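Local structure of thiol transferase (Phanerochaete chrysosporium, 4F0B) at the interface of chains A and B. The protein acts as a glutathione transferase of the Ure2p class and binds oxidized glutathione disulfide, presumably working on thiol and disulfide groups. Sequence-based numbering; all coordinates share one arbitrary frame. Chains: chain A/B, Thiol transferase.

Contact 1: the interface of chains A and B. Residues chain A 58, 67-68, 70, 82-83; chain B 121, 154, 157-158, 161.
B:Arg157 leaves helix 145-166 with CG anti to the backbone N (chi1 -172°) and bends at chi3 (73°), which turns its guanidinium toward chain A. A:Asn68 also has CG anti to its N; the two side chains cross at about a right angle, with amide and guanidinium planes 42° apart. The guanidinium meets the amide oxygen end-on. NH2 of B:Arg157 lies 2.9 Å from OD1 of A:Asn68, and NH1 lies 3.0 Å from the same OD1. This one oxygen accepts both bonds; both donors lie above the carbonyl plane, off the lone pairs. NH1 also makes a weak bond to the backbone O of A:Asn68. The other edge of the guanidinium is held side-on by B:Glu154 of the same helix. There NE of B:Arg157 gives a nearly straight bond to OE1 of B:Glu154 at 2.9 Å, and NH2 reaches the syn lone pair of OE2 at 2.8 Å. This pairing fixes the arginine's rotation. A:Arg70 comes tip to tip with the same carboxylate and forms a salt bridge, NH2 to B:Glu154 OE2 at 3.2 Å, without a hydrogen bond. The carboxylate probably offsets the charge of both arginines. A water links A:Lys58 NZ to B:Arg157 NH1. The ring of B:Phe121 turns its edge to A:Asn68, with CE1 3.8 Å from CG. This polar patch of the GST-type subunit interface probably helps hold the dimer.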
loop_
_atom_site.group_PDB
_atom_site.type_symbol
_atom_site.label_atom_id
_atom_site.label_comp_id
_atom_site.label_asym_id
_atom_site.label_seq_id
_atom_site.Cartn_x
_atom_site.Cartn_y
_atom_site.Cartn_z
ATOM N N LYS A 58 12.869 7.776 -15.029
ATOM C CA LYS A 58 12.245 7.173 -16.209
ATOM C C LYS A 58 13.262 6.559 -17.169
ATOM O O LYS A 58 12.889 6.053 -18.237
ATOM C CB LYS A 58 11.394 8.205 -16.951
ATOM C CG LYS A 58 10.275 8.845 -16.087
ATOM C CD LYS A 58 9.474 7.772 -15.332
ATOM C CE LYS A 58 8.327 8.418 -14.529
ATOM N NZ LYS A 58 7.606 7.388 -13.707
ATOM N N PRO A 67 10.084 -1.038 -12.030
ATOM C CA PRO A 67 9.287 -0.921 -13.274
ATOM C C PRO A 67 8.322 0.262 -13.269
ATOM O O PRO A 67 7.884 0.695 -14.337
ATOM C CB PRO A 67 8.542 -2.256 -13.364
ATOM C CG PRO A 67 8.669 -2.897 -12.018
ATOM C CD PRO A 67 9.906 -2.322 -11.333
ATOM N N ASN A 68 8.017 0.798 -12.088
ATOM C CA ASN A 68 7.176 1.954 -11.965
ATOM C C ASN A 68 7.895 3.266 -12.250
ATOM O O ASN A 68 7.251 4.299 -12.346
ATOM C CB ASN A 68 6.595 1.983 -10.541
ATOM C CG ASN A 68 5.445 2.977 -10.368
ATOM O OD1 ASN A 68 4.596 3.154 -11.248
ATOM N ND2 ASN A 68 5.379 3.587 -9.188
ATOM N N ARG A 70 9.972 5.096 -10.297
ATOM C CA ARG A 70 9.884 6.010 -9.145
ATOM C C ARG A 70 10.906 5.556 -8.099
ATOM O O ARG A 70 11.347 4.394 -8.101
ATOM C CB ARG A 70 8.491 5.977 -8.500
ATOM C CG ARG A 70 7.417 6.628 -9.368
ATOM C CD ARG A 70 6.256 7.151 -8.489
ATOM N NE ARG A 70 5.201 7.686 -9.296
ATOM C CZ ARG A 70 4.073 8.149 -8.798
ATOM N NH1 ARG A 70 3.887 8.131 -7.485
ATOM N NH2 ARG A 70 3.125 8.598 -9.632
ATOM N N PHE A 82 11.354 -2.687 -5.108
ATOM C CA PHE A 82 10.742 -1.355 -5.211
ATOM C C PHE A 82 9.513 -1.302 -4.301
ATOM O O PHE A 82 9.074 -2.356 -3.775
ATOM C CB PHE A 82 10.447 -0.936 -6.689
ATOM C CG PHE A 82 9.309 -1.694 -7.347
ATOM C CD1 PHE A 82 9.477 -2.993 -7.789
ATOM C CD2 PHE A 82 8.087 -1.069 -7.572
ATOM C CE1 PHE A 82 8.417 -3.692 -8.396
ATOM C CE2 PHE A 82 7.027 -1.765 -8.188
ATOM C CZ PHE A 82 7.202 -3.061 -8.596
ATOM N N GLU A 83 9.011 -0.076 -4.099
ATOM C CA GLU A 83 7.921 0.313 -3.167
ATOM C C GLU A 83 8.441 0.420 -1.734
ATOM O O GLU A 83 8.865 -0.582 -1.133
ATOM C CB GLU A 83 6.718 -0.651 -3.215
ATOM C CG GLU A 83 6.021 -0.683 -4.572
ATOM C CD GLU A 83 5.241 0.590 -4.881
ATOM O OE1 GLU A 83 4.683 1.200 -3.929
ATOM O OE2 GLU A 83 5.196 1.004 -6.054
ATOM N N PHE B 121 2.681 -2.072 -4.967
ATOM C CA PHE B 121 2.493 -1.271 -6.164
ATOM C C PHE B 121 1.010 -1.020 -6.428
ATOM O O PHE B 121 0.607 0.133 -6.713
ATOM C CB PHE B 121 3.108 -2.029 -7.341
ATOM C CG PHE B 121 2.711 -1.466 -8.676
ATOM C CD1 PHE B 121 3.273 -0.271 -9.159
ATOM C CD2 PHE B 121 1.766 -2.138 -9.434
ATOM C CE1 PHE B 121 2.858 0.254 -10.426
ATOM C CE2 PHE B 121 1.355 -1.640 -10.701
ATOM C CZ PHE B 121 1.909 -0.439 -11.207
ATOM N N GLU B 154 -2.529 9.242 -15.127
ATOM C CA GLU B 154 -1.781 8.418 -14.196
ATOM C C GLU B 154 -2.289 6.978 -14.221
ATOM O O GLU B 154 -1.482 6.023 -14.149
ATOM C CB GLU B 154 -1.854 9.025 -12.780
ATOM C CG GLU B 154 -1.157 8.165 -11.716
ATOM C CD GLU B 154 0.317 7.900 -11.964
ATOM O OE1 GLU B 154 0.955 8.509 -12.856
ATOM O OE2 GLU B 154 0.856 7.028 -11.245
ATOM N N ARG B 157 -0.732 5.311 -17.183
ATOM C CA ARG B 157 0.665 4.992 -16.936
ATOM C C ARG B 157 0.796 3.727 -16.090
ATOM O O ARG B 157 1.614 2.844 -16.423
ATOM C CB ARG B 157 1.306 6.175 -16.228
ATOM C CG ARG B 157 2.818 6.037 -16.099
ATOM C CD ARG B 157 3.386 7.097 -15.142
ATOM N NE ARG B 157 3.050 6.778 -13.762
ATOM C CZ ARG B 157 3.650 5.842 -13.032
ATOM N NH1 ARG B 157 4.662 5.112 -13.519
ATOM N NH2 ARG B 157 3.237 5.628 -11.784
ATOM N N LEU B 158 -0.013 3.620 -15.043
ATOM C CA LEU B 158 0.049 2.450 -14.176
ATOM C C LEU B 158 -0.409 1.194 -14.906
ATOM O O LEU B 158 0.188 0.107 -14.711
ATOM C CB LEU B 158 -0.843 2.664 -12.936
ATOM C CG LEU B 158 -0.290 3.727 -11.984
ATOM C CD1 LEU B 158 -1.438 4.180 -11.030
ATOM C CD2 LEU B 158 0.878 3.192 -11.166
ATOM N N VAL B 161 2.424 -0.109 -16.965
ATOM C CA VAL B 161 3.369 -0.883 -16.144
ATOM C C VAL B 161 2.822 -2.316 -15.959
ATOM O O VAL B 161 3.554 -3.320 -16.141
ATOM C CB VAL B 161 3.557 -0.203 -14.798
ATOM C CG1 VAL B 161 4.393 -1.083 -13.857
ATOM C CG2 VAL B 161 4.225 1.154 -14.977
HETATM O O HOH W 1 2.687 2.327 -6.515
HETATM O O HOH W 2 6.553 5.647 -15.731
#

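Contact 2: the interface of chains A and B. Residues chain A 79-81, 86, 90, 93-94; chain B 109-110, 112-114, 117.
This is a glutathione transferase subunit interface, in which strand 79-82 and helix 84-95 of chain A pack on helix 109-138 of chain B. The main apolar contact is made by A:Phe79, whose CG is anti to the backbone N (chi1 178°). B:Lys110 runs antiparallel alongside it and lays CD over the centre of one ring face, 3.7 Å from the centroid. B:Ser113 OG lies at the edge of this ring, in its plane. An alanine in place of A:Phe79 would lack the ring face under the lysine chain, which would probably leave that chain less fixed and loosen the packing against B:Ser113. Beside it, B:Gln117 runs extended beyond CG and crosses A:Val81 at about a right angle, its CD 3.7 Å from CG1 of the valine. Its CG touches CB of A:Ala86 at 3.8 Å.

Among the hydrogen bonds, NZ of B:Lys110 gives one to the phenol OH of A:Tyr90 at 2.6 Å, approaching at the ring's edge. The nearby ammonium would probably favour ionisation of that phenol. NE2 of B:Gln117 bonds B:Ser113 OG at 3.0 Å and makes a weak bond to the backbone O of A:Pro80.

A:His94 lies over one face of the A:Tyr90 ring, with ND1 above its centre, and its ND1 bonds the backbone O of A:Tyr90 at 2.9 Å, which fixes the imidazole. Water bridges join NE2 of A:His94 to NZ of B:Lys110, and A:Ala86 O to B:Ser113 OG.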
loop_
_atom_site.group_PDB
_atom_site.type_symbol
_atom_site.label_atom_id
_atom_site.label_comp_id
_atom_site.label_asym_id
_atom_site.label_seq_id
_atom_site.Cartn_x
_atom_site.Cartn_y
_atom_site.Cartn_z
ATOM N N PHE A 79 19.549 -8.241 -6.317
ATOM C CA PHE A 79 18.091 -8.489 -6.268
ATOM C C PHE A 79 17.372 -7.166 -6.070
ATOM O O PHE A 79 17.629 -6.469 -5.088
ATOM C CB PHE A 79 17.756 -9.428 -5.088
ATOM C CG PHE A 79 16.292 -9.699 -4.939
ATOM C CD1 PHE A 79 15.638 -10.546 -5.830
ATOM C CD2 PHE A 79 15.557 -9.101 -3.914
ATOM C CE1 PHE A 79 14.280 -10.795 -5.719
ATOM C CE2 PHE A 79 14.190 -9.343 -3.794
ATOM C CZ PHE A 79 13.549 -10.211 -4.704
ATOM N N PRO A 80 16.446 -6.807 -6.967
ATOM C CA PRO A 80 15.800 -5.490 -6.862
ATOM C C PRO A 80 14.547 -5.508 -5.988
ATOM O O PRO A 80 13.789 -6.483 -5.973
ATOM C CB PRO A 80 15.420 -5.173 -8.325
ATOM C CG PRO A 80 15.115 -6.536 -8.925
ATOM C CD PRO A 80 16.085 -7.503 -8.229
ATOM N N VAL A 81 14.332 -4.419 -5.253
ATOM C CA VAL A 81 13.089 -4.255 -4.496
ATOM C C VAL A 81 12.608 -2.830 -4.688
ATOM O O VAL A 81 13.357 -1.862 -4.444
ATOM C CB VAL A 81 13.295 -4.516 -2.960
ATOM C CG1 VAL A 81 11.939 -4.523 -2.269
ATOM C CG2 VAL A 81 14.036 -5.839 -2.711
ATOM N N ALA A 86 7.619 -2.279 0.892
ATOM C CA ALA A 86 8.177 -3.593 0.536
ATOM C C ALA A 86 9.691 -3.608 0.804
ATOM O O ALA A 86 10.265 -4.637 1.221
ATOM C CB ALA A 86 7.887 -3.935 -0.948
ATOM N N TYR A 90 11.620 -6.132 3.281
ATOM C CA TYR A 90 12.747 -6.926 2.801
ATOM C C TYR A 90 13.993 -6.739 3.664
ATOM O O TYR A 90 14.657 -7.696 4.047
ATOM C CB TYR A 90 13.107 -6.501 1.376
ATOM C CG TYR A 90 14.252 -7.303 0.805
ATOM C CD1 TYR A 90 14.017 -8.525 0.160
ATOM C CD2 TYR A 90 15.580 -6.872 0.934
ATOM C CE1 TYR A 90 15.086 -9.285 -0.345
ATOM C CE2 TYR A 90 16.642 -7.623 0.435
ATOM C CZ TYR A 90 16.393 -8.833 -0.198
ATOM O OH TYR A 90 17.458 -9.577 -0.706
ATOM N N GLN A 93 13.574 -8.383 6.987
ATOM C CA GLN A 93 13.646 -9.836 6.954
ATOM C C GLN A 93 15.090 -10.318 6.821
ATOM O O GLN A 93 15.476 -11.317 7.418
ATOM C CB GLN A 93 12.775 -10.396 5.810
ATOM C CG GLN A 93 12.936 -11.932 5.614
ATOM C CD GLN A 93 12.017 -12.512 4.520
ATOM O OE1 GLN A 93 11.469 -11.774 3.709
ATOM N NE2 GLN A 93 11.833 -13.831 4.523
ATOM N N HIS A 94 15.873 -9.572 6.056
ATOM C CA HIS A 94 17.234 -9.964 5.723
ATOM C C HIS A 94 18.302 -9.509 6.719
ATOM O O HIS A 94 19.341 -10.162 6.850
ATOM C CB HIS A 94 17.541 -9.516 4.303
ATOM C CG HIS A 94 16.880 -10.376 3.279
ATOM N ND1 HIS A 94 15.541 -10.254 2.944
ATOM C CD2 HIS A 94 17.355 -11.433 2.581
ATOM C CE1 HIS A 94 15.235 -11.194 2.064
ATOM N NE2 HIS A 94 16.322 -11.909 1.814
ATOM N N PRO B 109 12.118 -16.483 0.119
ATOM C CA PRO B 109 12.179 -15.069 0.530
ATOM C C PRO B 109 12.180 -14.095 -0.668
ATOM O O PRO B 109 11.572 -13.026 -0.623
ATOM C CB PRO B 109 13.498 -14.961 1.317
ATOM C CG PRO B 109 14.229 -16.261 1.013
ATOM C CD PRO B 109 13.206 -17.293 0.715
ATOM N N LYS B 110 12.868 -14.465 -1.744
ATOM C CA LYS B 110 12.881 -13.578 -2.899
ATOM C C LYS B 110 11.530 -13.539 -3.594
ATOM O O LYS B 110 11.036 -12.451 -3.951
ATOM C CB LYS B 110 13.955 -14.002 -3.906
ATOM C CG LYS B 110 15.378 -14.118 -3.355
ATOM C CD LYS B 110 15.811 -12.846 -2.683
ATOM C CE LYS B 110 17.329 -12.771 -2.718
ATOM N NZ LYS B 110 17.980 -11.987 -1.671
ATOM N N TYR B 112 8.612 -14.203 -2.234
ATOM C CA TYR B 112 7.709 -13.521 -1.318
ATOM C C TYR B 112 7.892 -12.006 -1.425
ATOM O O TYR B 112 6.905 -11.258 -1.439
ATOM C CB TYR B 112 7.944 -14.034 0.112
ATOM C CG TYR B 112 7.070 -13.372 1.135
ATOM C CD1 TYR B 112 5.693 -13.583 1.122
ATOM C CD2 TYR B 112 7.606 -12.496 2.074
ATOM C CE1 TYR B 112 4.859 -12.956 2.048
ATOM C CE2 TYR B 112 6.779 -11.859 3.009
ATOM C CZ TYR B 112 5.419 -12.107 2.980
ATOM O OH TYR B 112 4.545 -11.493 3.885
ATOM N N SER B 113 9.152 -11.556 -1.464
ATOM C CA SER B 113 9.402 -10.130 -1.651
ATOM C C SER B 113 8.775 -9.626 -2.943
ATOM O O SER B 113 8.132 -8.576 -2.935
ATOM C CB SER B 113 10.884 -9.801 -1.634
ATOM O OG SER B 113 11.046 -8.406 -1.843
ATOM N N GLU B 114 8.960 -10.362 -4.048
ATOM C CA GLU B 114 8.305 -9.987 -5.312
ATOM C C GLU B 114 6.801 -9.793 -5.131
ATOM O O GLU B 114 6.227 -8.813 -5.619
ATOM C CB GLU B 114 8.529 -11.063 -6.386
ATOM C CG GLU B 114 9.941 -11.124 -6.942
ATOM C CD GLU B 114 10.137 -12.265 -7.962
ATOM O OE1 GLU B 114 9.260 -13.151 -8.063
ATOM O OE2 GLU B 114 11.176 -12.299 -8.650
ATOM N N GLN B 117 6.086 -6.644 -3.324
ATOM C CA GLN B 117 6.333 -5.468 -4.159
ATOM C C GLN B 117 5.126 -5.185 -5.065
ATOM O O GLN B 117 4.695 -4.012 -5.181
ATOM C CB GLN B 117 7.581 -5.678 -5.002
ATOM C CG GLN B 117 8.838 -5.768 -4.126
ATOM C CD GLN B 117 10.040 -6.107 -4.985
ATOM O OE1 GLN B 117 10.335 -5.413 -5.987
ATOM N NE2 GLN B 117 10.792 -7.163 -4.597
HETATM O O HOH W 3 9.811 -7.297 0.351
HETATM O O HOH W 4 17.058 -13.998 0.392
#

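Contact 1 and contact 2 lie side by side on the same A/B interface, with the centres of their C-alpha atoms about 17 Å apart. Strand 79-82 of chain A and helix 109-138 of chain B serve both. A:Phe82 and B:Phe121 belong to contact 1, while A:Phe79 and B:Gln117 belong to contact 2. Helix 145-166 of chain B enters only in contact 1, and helix 84-95 of chain A only in contact 2. The two-fold axis repeats both patches with the chains exchanged. Together they tie the N-terminal part of each subunit to its partner's helices, as expected of a glutathione transferase dimer.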